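PDB 5O51: Rho guanyl nucleotide exchange factor (Rom2), putative, which probably acts as a guanine-nucleotide exchange factor for Rho-type GTPases and is represented here by its CNH domain, a seven-bladed beta-propeller. Local coordinates for residues A[7-18]-A[326-334]; A[22-30]-A[65-73]. One frame throughout, in Å; residues are numbered along the deposited sequence.

Contact 1: residues A[7-18]-A[326-334]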
loop_
_atom_site.group_PDB
_atom_site.type_symbol
_atom_site.label_atom_id
_atom_site.label_comp_id
_atom_site.label_asym_id
_atom_site.label_seq_id
_atom_site.Cartn_x
_atom_site.Cartn_y
_atom_site.Cartn_z
ATOM N N ASN A 7 2.690 21.121 4.979
ATOM C CA ASN A 7 1.876 21.082 6.163
ATOM C C ASN A 7 1.452 19.690 6.612
ATOM O O ASN A 7 1.049 18.831 5.817
ATOM C CB ASN A 7 0.676 22.052 6.027
ATOM C CG ASN A 7 0.715 23.153 7.066
ATOM O OD1 ASN A 7 1.280 24.217 6.841
ATOM N ND2 ASN A 7 0.172 22.876 8.237
ATOM N N LYS A 8 1.582 19.527 7.913
ATOM C CA LYS A 8 1.065 18.399 8.658
ATOM C C LYS A 8 -0.195 18.864 9.381
ATOM O O LYS A 8 -0.149 19.863 10.104
ATOM C CB LYS A 8 2.093 17.967 9.709
ATOM C CG LYS A 8 1.677 16.753 10.557
ATOM C CD LYS A 8 2.547 16.702 11.831
ATOM C CE LYS A 8 1.900 15.842 12.910
ATOM N NZ LYS A 8 2.945 15.398 13.865
ATOM N N THR A 9 -1.298 18.137 9.224
ATOM C CA THR A 9 -2.489 18.354 10.096
ATOM C C THR A 9 -2.897 17.069 10.861
ATOM O O THR A 9 -3.033 16.005 10.241
ATOM C CB THR A 9 -3.681 18.878 9.265
ATOM O OG1 THR A 9 -3.274 20.034 8.531
ATOM C CG2 THR A 9 -4.839 19.295 10.153
ATOM N N VAL A 10 -3.090 17.178 12.175
ATOM C CA VAL A 10 -3.705 16.107 12.968
ATOM C C VAL A 10 -5.203 15.936 12.664
ATOM O O VAL A 10 -5.964 16.848 12.931
ATOM C CB VAL A 10 -3.530 16.357 14.465
ATOM C CG1 VAL A 10 -4.253 15.257 15.261
ATOM C CG2 VAL A 10 -2.054 16.399 14.797
ATOM N N LEU A 11 -5.606 14.790 12.103
ATOM C CA LEU A 11 -7.022 14.484 11.864
ATOM C C LEU A 11 -7.753 13.880 13.073
ATOM O O LEU A 11 -8.879 14.267 13.322
ATOM C CB LEU A 11 -7.232 13.577 10.647
ATOM C CG LEU A 11 -6.516 14.011 9.359
ATOM C CD1 LEU A 11 -6.894 13.093 8.232
ATOM C CD2 LEU A 11 -6.847 15.457 8.993
ATOM N N CYS A 12 -7.163 12.909 13.767
ATOM C CA CYS A 12 -7.867 12.176 14.902
ATOM C C CYS A 12 -6.819 11.701 15.871
ATOM O O CYS A 12 -6.062 10.769 15.567
ATOM C CB CYS A 12 -8.721 10.978 14.413
ATOM S SG CYS A 12 -9.800 10.337 15.772
ATOM N N SER A 13 -6.724 12.389 17.012
ATOM C CA SER A 13 -5.823 12.059 18.085
ATOM C C SER A 13 -6.575 11.532 19.350
ATOM O O SER A 13 -5.926 11.250 20.393
ATOM C CB SER A 13 -5.041 13.307 18.489
ATOM O OG SER A 13 -5.873 14.226 19.156
ATOM N N ASN A 14 -7.913 11.511 19.297
ATOM C CA ASN A 14 -8.714 11.247 20.530
ATOM C C ASN A 14 -9.280 9.859 20.687
ATOM O O ASN A 14 -9.435 9.414 21.809
ATOM C CB ASN A 14 -9.868 12.235 20.640
ATOM C CG ASN A 14 -9.397 13.629 20.988
ATOM O OD1 ASN A 14 -9.665 14.576 20.248
ATOM N ND2 ASN A 14 -8.700 13.770 22.119
ATOM N N PHE A 15 -9.557 9.172 19.567
ATOM C CA PHE A 15 -10.431 8.033 19.571
ATOM C C PHE A 15 -9.674 6.699 19.626
ATOM O O PHE A 15 -10.115 5.792 20.313
ATOM C CB PHE A 15 -11.343 8.118 18.356
ATOM C CG PHE A 15 -12.407 7.009 18.277
ATOM C CD1 PHE A 15 -13.579 7.085 19.010
ATOM C CD2 PHE A 15 -12.237 5.923 17.428
ATOM C CE1 PHE A 15 -14.556 6.082 18.907
ATOM C CE2 PHE A 15 -13.210 4.927 17.349
ATOM C CZ PHE A 15 -14.368 5.025 18.074
ATOM N N PHE A 16 -8.567 6.563 18.885
ATOM C CA PHE A 16 -7.827 5.278 18.785
ATOM C C PHE A 16 -6.700 5.377 19.816
ATOM O O PHE A 16 -6.141 6.485 20.050
ATOM C CB PHE A 16 -7.286 5.057 17.357
ATOM C CG PHE A 16 -8.354 4.872 16.331
ATOM C CD1 PHE A 16 -9.051 3.666 16.230
ATOM C CD2 PHE A 16 -8.692 5.926 15.439
ATOM C CE1 PHE A 16 -10.100 3.525 15.289
ATOM C CE2 PHE A 16 -9.695 5.783 14.520
ATOM C CZ PHE A 16 -10.396 4.586 14.412
ATOM N N THR A 17 -6.387 4.255 20.450
ATOM C CA THR A 17 -5.507 4.220 21.631
ATOM C C THR A 17 -4.668 3.002 21.553
ATOM O O THR A 17 -4.834 2.135 20.649
ATOM C CB THR A 17 -6.238 4.287 23.035
ATOM O OG1 THR A 17 -6.861 3.052 23.386
ATOM C CG2 THR A 17 -7.287 5.396 23.127
ATOM N N SER A 18 -3.764 2.909 22.537
ATOM C CA SER A 18 -3.003 1.696 22.777
ATOM C C SER A 18 -3.906 0.432 22.901
ATOM O O SER A 18 -3.463 -0.666 22.629
ATOM C CB SER A 18 -2.090 1.847 24.037
ATOM O OG SER A 18 -2.854 2.205 25.209
ATOM N N GLY A 326 -1.528 6.248 26.035
ATOM C CA GLY A 326 -1.059 5.711 24.831
ATOM C C GLY A 326 -2.114 6.166 23.827
ATOM O O GLY A 326 -3.149 5.524 23.700
ATOM N N GLU A 327 -1.848 7.308 23.180
ATOM C CA GLU A 327 -2.638 7.791 22.070
ATOM C C GLU A 327 -2.112 7.181 20.763
ATOM O O GLU A 327 -0.910 6.937 20.648
ATOM C CB GLU A 327 -2.595 9.319 22.063
ATOM C CG GLU A 327 -3.089 9.959 23.372
ATOM C CD GLU A 327 -3.677 11.362 23.143
ATOM O OE1 GLU A 327 -2.992 12.265 22.588
ATOM O OE2 GLU A 327 -4.847 11.575 23.515
ATOM N N ASP A 328 -3.010 6.884 19.808
ATOM C CA ASP A 328 -2.625 6.538 18.460
ATOM C C ASP A 328 -3.128 7.750 17.672
ATOM O O ASP A 328 -4.250 8.173 17.871
ATOM C CB ASP A 328 -3.328 5.308 17.925
ATOM C CG ASP A 328 -2.510 4.527 16.903
ATOM O OD1 ASP A 328 -1.285 4.349 17.091
ATOM O OD2 ASP A 328 -3.109 4.008 15.920
ATOM N N VAL A 329 -2.338 8.278 16.745
ATOM C CA VAL A 329 -2.738 9.522 16.087
ATOM C C VAL A 329 -2.776 9.305 14.557
ATOM O O VAL A 329 -1.841 8.728 13.960
ATOM C CB VAL A 329 -1.776 10.663 16.461
ATOM C CG1 VAL A 329 -2.165 11.979 15.769
ATOM C CG2 VAL A 329 -1.683 10.855 17.981
ATOM N N VAL A 330 -3.830 9.768 13.932
ATOM C CA VAL A 330 -3.936 9.854 12.478
ATOM C C VAL A 330 -3.692 11.293 11.982
ATOM O O VAL A 330 -4.203 12.275 12.568
ATOM C CB VAL A 330 -5.261 9.350 11.948
ATOM C CG1 VAL A 330 -5.254 9.385 10.434
ATOM C CG2 VAL A 330 -5.453 7.887 12.388
ATOM N N ALA A 331 -2.833 11.408 10.961
ATOM C CA ALA A 331 -2.419 12.750 10.442
ATOM C C ALA A 331 -2.318 12.764 8.951
ATOM O O ALA A 331 -2.326 11.731 8.286
ATOM C CB ALA A 331 -1.107 13.155 11.076
ATOM N N SER A 332 -2.253 13.968 8.402
ATOM C CA SER A 332 -2.219 14.214 6.971
ATOM C C SER A 332 -1.017 15.068 6.593
ATOM O O SER A 332 -0.695 16.032 7.298
ATOM C CB SER A 332 -3.420 15.062 6.565
ATOM O OG SER A 332 -3.408 15.247 5.154
ATOM N N LEU A 333 -0.335 14.706 5.529
ATOM C CA LEU A 333 0.730 15.591 4.972
ATOM C C LEU A 333 0.266 16.060 3.632
ATOM O O LEU A 333 -0.100 15.203 2.798
ATOM C CB LEU A 333 2.020 14.844 4.734
ATOM C CG LEU A 333 2.775 14.416 5.966
ATOM C CD1 LEU A 333 4.097 13.803 5.531
ATOM C CD2 LEU A 333 3.028 15.523 6.954
ATOM N N ASP A 334 0.278 17.372 3.399
ATOM C CA ASP A 334 -0.068 17.854 2.024
ATOM C C ASP A 334 0.854 18.975 1.554
ATOM O O ASP A 334 1.105 19.913 2.323
ATOM C CB ASP A 334 -1.522 18.309 1.916
ATOM C CG ASP A 334 -1.954 18.537 0.440
ATOM O OD1 ASP A 334 -1.601 17.716 -0.454
ATOM O OD2 ASP A 334 -2.635 19.545 0.169
HETATM O O HOH W 1 -6.991 8.680 17.617
#

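Contact 2: residues A[22-30]-A[65-73]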
loop_
_atom_site.group_PDB
_atom_site.type_symbol
_atom_site.label_atom_id
_atom_site.label_comp_id
_atom_site.label_asym_id
_atom_site.label_seq_id
_atom_site.Cartn_x
_atom_site.Cartn_y
_atom_site.Cartn_z
ATOM N N VAL A 22 -4.840 1.911 14.886
ATOM C CA VAL A 22 -5.161 1.869 13.449
ATOM C C VAL A 22 -4.165 1.002 12.663
ATOM O O VAL A 22 -2.987 1.342 12.547
ATOM C CB VAL A 22 -5.208 3.311 12.871
ATOM C CG1 VAL A 22 -5.494 3.309 11.386
ATOM C CG2 VAL A 22 -6.304 4.110 13.565
ATOM N N ASN A 23 -4.619 -0.103 12.072
ATOM C CA ASN A 23 -3.730 -0.904 11.278
ATOM C C ASN A 23 -3.671 -0.420 9.793
ATOM O O ASN A 23 -2.639 -0.591 9.114
ATOM C CB ASN A 23 -4.172 -2.374 11.231
ATOM C CG ASN A 23 -4.125 -3.111 12.602
ATOM O OD1 ASN A 23 -3.381 -2.787 13.460
ATOM N ND2 ASN A 23 -4.976 -4.121 12.759
ATOM N N CYS A 24 -4.822 0.025 9.265
ATOM C CA CYS A 24 -4.995 0.385 7.835
ATOM C C CYS A 24 -6.141 1.339 7.646
ATOM O O CYS A 24 -6.918 1.587 8.585
ATOM C CB CYS A 24 -5.208 -0.864 6.984
ATOM S SG CYS A 24 -6.554 -1.940 7.515
ATOM N N LEU A 25 -6.238 1.915 6.444
ATOM C CA LEU A 25 -7.237 2.941 6.182
ATOM C C LEU A 25 -7.411 3.070 4.666
ATOM O O LEU A 25 -6.429 2.916 3.916
ATOM C CB LEU A 25 -6.808 4.263 6.874
ATOM C CG LEU A 25 -7.545 5.597 6.627
ATOM C CD1 LEU A 25 -7.323 6.581 7.753
ATOM C CD2 LEU A 25 -7.088 6.294 5.356
ATOM N N VAL A 26 -8.631 3.356 4.224
ATOM C CA VAL A 26 -8.862 3.797 2.847
ATOM C C VAL A 26 -9.926 4.901 2.832
ATOM O O VAL A 26 -10.910 4.829 3.584
ATOM C CB VAL A 26 -9.280 2.637 1.925
ATOM C CG1 VAL A 26 -10.616 2.024 2.395
ATOM C CG2 VAL A 26 -9.406 3.083 0.461
ATOM N N PRO A 27 -9.725 5.962 2.004
ATOM C CA PRO A 27 -10.732 7.010 1.843
ATOM C C PRO A 27 -11.808 6.534 0.874
ATOM O O PRO A 27 -11.509 5.739 0.042
ATOM C CB PRO A 27 -9.931 8.214 1.276
ATOM C CG PRO A 27 -8.714 7.621 0.671
ATOM C CD PRO A 27 -8.393 6.431 1.570
ATOM N N VAL A 28 -13.056 6.943 1.055
ATOM C CA VAL A 28 -14.140 6.580 0.104
ATOM C C VAL A 28 -14.941 7.862 -0.145
ATOM O O VAL A 28 -14.674 8.892 0.494
ATOM C CB VAL A 28 -15.096 5.457 0.638
ATOM C CG1 VAL A 28 -14.283 4.238 1.033
ATOM C CG2 VAL A 28 -15.883 5.930 1.837
ATOM N N ASP A 29 -15.909 7.784 -1.062
ATOM C CA ASP A 29 -16.855 8.887 -1.289
ATOM C C ASP A 29 -16.095 10.128 -1.699
ATOM O O ASP A 29 -16.218 11.189 -1.065
ATOM C CB ASP A 29 -17.679 9.167 -0.002
ATOM C CG ASP A 29 -19.139 8.764 -0.124
ATOM O OD1 ASP A 29 -19.929 9.579 -0.686
ATOM O OD2 ASP A 29 -19.495 7.661 0.385
ATOM N N GLY A 30 -15.260 9.970 -2.713
ATOM C CA GLY A 30 -14.359 11.023 -3.170
ATOM C C GLY A 30 -13.489 11.622 -2.104
ATOM O O GLY A 30 -13.171 12.812 -2.182
ATOM N N VAL A 65 -7.949 -6.888 11.254
ATOM C CA VAL A 65 -8.052 -6.270 9.885
ATOM C C VAL A 65 -6.711 -5.632 9.541
ATOM O O VAL A 65 -6.354 -4.597 10.109
ATOM C CB VAL A 65 -9.166 -5.236 9.766
ATOM C CG1 VAL A 65 -9.218 -4.709 8.325
ATOM C CG2 VAL A 65 -10.518 -5.880 10.145
ATOM N N THR A 66 -5.945 -6.277 8.662
ATOM C CA THR A 66 -4.610 -5.780 8.334
ATOM C C THR A 66 -4.521 -4.997 7.017
ATOM O O THR A 66 -3.553 -4.304 6.848
ATOM C CB THR A 66 -3.594 -6.904 8.274
ATOM O OG1 THR A 66 -4.051 -7.824 7.286
ATOM C CG2 THR A 66 -3.468 -7.640 9.654
ATOM N N GLN A 67 -5.472 -5.153 6.088
ATOM C CA GLN A 67 -5.448 -4.393 4.832
ATOM C C GLN A 67 -6.875 -4.173 4.337
ATOM O O GLN A 67 -7.793 -4.993 4.536
ATOM C CB GLN A 67 -4.469 -5.068 3.838
ATOM C CG GLN A 67 -4.021 -4.187 2.700
ATOM C CD GLN A 67 -3.428 -4.916 1.504
ATOM O OE1 GLN A 67 -2.702 -5.945 1.616
ATOM N NE2 GLN A 67 -3.730 -4.364 0.312
ATOM N N ILE A 68 -7.104 -3.001 3.762
ATOM C CA ILE A 68 -8.406 -2.559 3.322
ATOM C C ILE A 68 -8.279 -1.651 2.075
ATOM O O ILE A 68 -7.334 -0.849 1.962
ATOM C CB ILE A 68 -9.159 -1.857 4.462
ATOM C CG1 ILE A 68 -10.647 -1.812 4.190
ATOM C CG2 ILE A 68 -8.628 -0.448 4.782
ATOM C CD1 ILE A 68 -11.440 -1.525 5.478
ATOM N N ASP A 69 -9.203 -1.797 1.148
ATOM C CA ASP A 69 -9.256 -1.012 -0.098
ATOM C C ASP A 69 -10.681 -1.043 -0.664
ATOM O O ASP A 69 -11.618 -1.621 -0.019
ATOM C CB ASP A 69 -8.288 -1.596 -1.115
ATOM C CG ASP A 69 -7.688 -0.527 -2.080
ATOM O OD1 ASP A 69 -8.247 0.597 -2.264
ATOM O OD2 ASP A 69 -6.647 -0.859 -2.658
ATOM N N THR A 70 -10.866 -0.383 -1.813
ATOM C CA THR A 70 -12.162 -0.325 -2.553
ATOM C C THR A 70 -11.983 -0.618 -4.038
ATOM O O THR A 70 -10.893 -0.460 -4.521
ATOM C CB THR A 70 -12.807 1.081 -2.554
ATOM O OG1 THR A 70 -11.821 2.057 -2.926
ATOM C CG2 THR A 70 -13.427 1.425 -1.200
ATOM N N LEU A 71 -13.064 -1.041 -4.723
ATOM C CA LEU A 71 -13.267 -0.914 -6.203
ATOM C C LEU A 71 -14.455 -0.023 -6.388
ATOM O O LEU A 71 -15.583 -0.487 -6.334
ATOM C CB LEU A 71 -13.644 -2.253 -6.839
ATOM C CG LEU A 71 -12.550 -3.183 -7.329
ATOM C CD1 LEU A 71 -11.783 -3.615 -6.122
ATOM C CD2 LEU A 71 -13.120 -4.408 -8.074
ATOM N N GLU A 72 -14.242 1.260 -6.589
ATOM C CA GLU A 72 -15.340 2.229 -6.459
ATOM C C GLU A 72 -16.346 2.075 -7.622
ATOM O O GLU A 72 -17.557 2.324 -7.450
ATOM C CB GLU A 72 -14.772 3.672 -6.332
ATOM C CG GLU A 72 -15.726 4.720 -5.742
ATOM C CD GLU A 72 -15.456 5.100 -4.266
ATOM O OE1 GLU A 72 -15.486 4.206 -3.408
ATOM O OE2 GLU A 72 -15.266 6.304 -3.943
ATOM N N GLU A 73 -15.840 1.594 -8.755
ATOM C CA GLU A 73 -16.626 1.406 -9.974
ATOM C C GLU A 73 -17.695 0.328 -9.785
ATOM O O GLU A 73 -18.787 0.455 -10.379
ATOM C CB GLU A 73 -15.698 1.076 -11.169
ATOM C CG GLU A 73 -16.384 0.749 -12.487
ATOM C CD GLU A 73 -17.103 1.941 -13.114
ATOM O OE1 GLU A 73 -16.431 2.944 -13.447
ATOM O OE2 GLU A 73 -18.337 1.870 -13.293
HETATM O O HOH W 2 -5.825 1.687 1.629
#

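Contact 1: residues A[7-18]-A[326-334]
Leu11 and Cys12 both donate their backbone N-H to Val330 O, with Leu11 N at 2.9 Å and Cys12 N at 3.3 Å, and both arrive from the same face of the carbonyl plane. This is a classic beta bulge: one extra residue in strand 8-12 shifts the antiparallel register by one. Val330 N answers with a nearly straight bond to Cys12 O (2.9 Å, 177° at the hydrogen). Before the bulge the pairing is regular, with two bonds exchanged between Thr9 and Ser332 and Asp334 N donating to Asn7 O, with a weak bond in return. On one face of the sheet Val10 and Val329 meet at about a right angle, CG1 to CG1 at 3.9 Å. Lys8 lays its CB against Leu333 CD2 (3.8 Å), and its extended chain then leads away to Tyr321 OH. Strand 8-12 is the outermost of a four-stranded blade whose other strands come from the C-terminal end, the "Velcro" closure of a beta-propeller. Past Cys12 the chain loops out and returns where Phe16 O receives Asp328 N at 3.2 Å, the donor standing above the carbonyl plane. A water bridges the loop, accepting from Phe16 N at 2.9 Å, and lies 2.8 Å from Asp328 O, to which it can donate. The buried Asp328 carboxylate forms salt bridges through OD1 with Arg21 and Arg308, while OD2 is taken by Val22 N. On the opposite face from Val10, Ser332 OG bonds to Glu316, and Val330 packs on Tyr36, whose ring plane is turned about 50° from that of Phe16 where the two meet.

Contact 2: residues A[22-30]-A[65-73]
Cys24 and Val26 face Ile68 across two nearly parallel strands, 8° apart in direction with axes 5.7 Å from each other, yet no backbone hydrogen bond joins them. Strands 22-28 and 65-71 are the first strands of successive propeller blades, so side chains rather than a shared sheet fill the seam. The CG2 methyl of Ile68 fills the middle of it, 3.7 Å from Cys24 SG and 4.0 Å from Val26 CG1, the Val26 and Ile68 side chains crossing at about a right angle. Cys24 SG is turned between its own backbone N and carbonyl carbon (chi1 54°), which lays it against the Thr66-Gln67 peptide as well as Ile68 CG2. Further along, Val28 CG1 touches Thr70 CG2 at 3.7 Å, and Glu72 OE2 accepts a weak hydrogen bond from Asp29 N. A water links the two backbones, donating to Leu25 O at 2.7 Å and to Ile68 O at 3.0 Å. Each strand carries a classic bulge at the matching level, Asn23 and Cys24 facing Gly37 in one blade, Thr66 and Gln67 facing Leu80 in the next. Beside these bulges Asn23 ND2, which also bonds to Asp39 OD1, donates to Val65 O at 3.0 Å; the acceptor lies in the plane of the amide, while ND2 stands 48° out of the carbonyl plane.

Overall arrangement
The chain begins with strand 8-12, which contact 1 joins to strand 327-333 some 300 residues later, closing a loop that spans nearly the whole propeller and completing the last blade with the first strand. After the loop of residues 13-21 the chain enters strand 22-28. Contact 2 closes a much shorter loop, running through the remaining strands of that blade to strand 65-71 of the next, and is nested within the loop of contact 1. One therefore seals the ring, while the other packs neighbouring blades together. Their centres are about 17 Å apart, but they touch at Val22, whose N probably donates a hydrogen bond to Asp328 OD2 and whose CG2 packs on Phe16 and Val330.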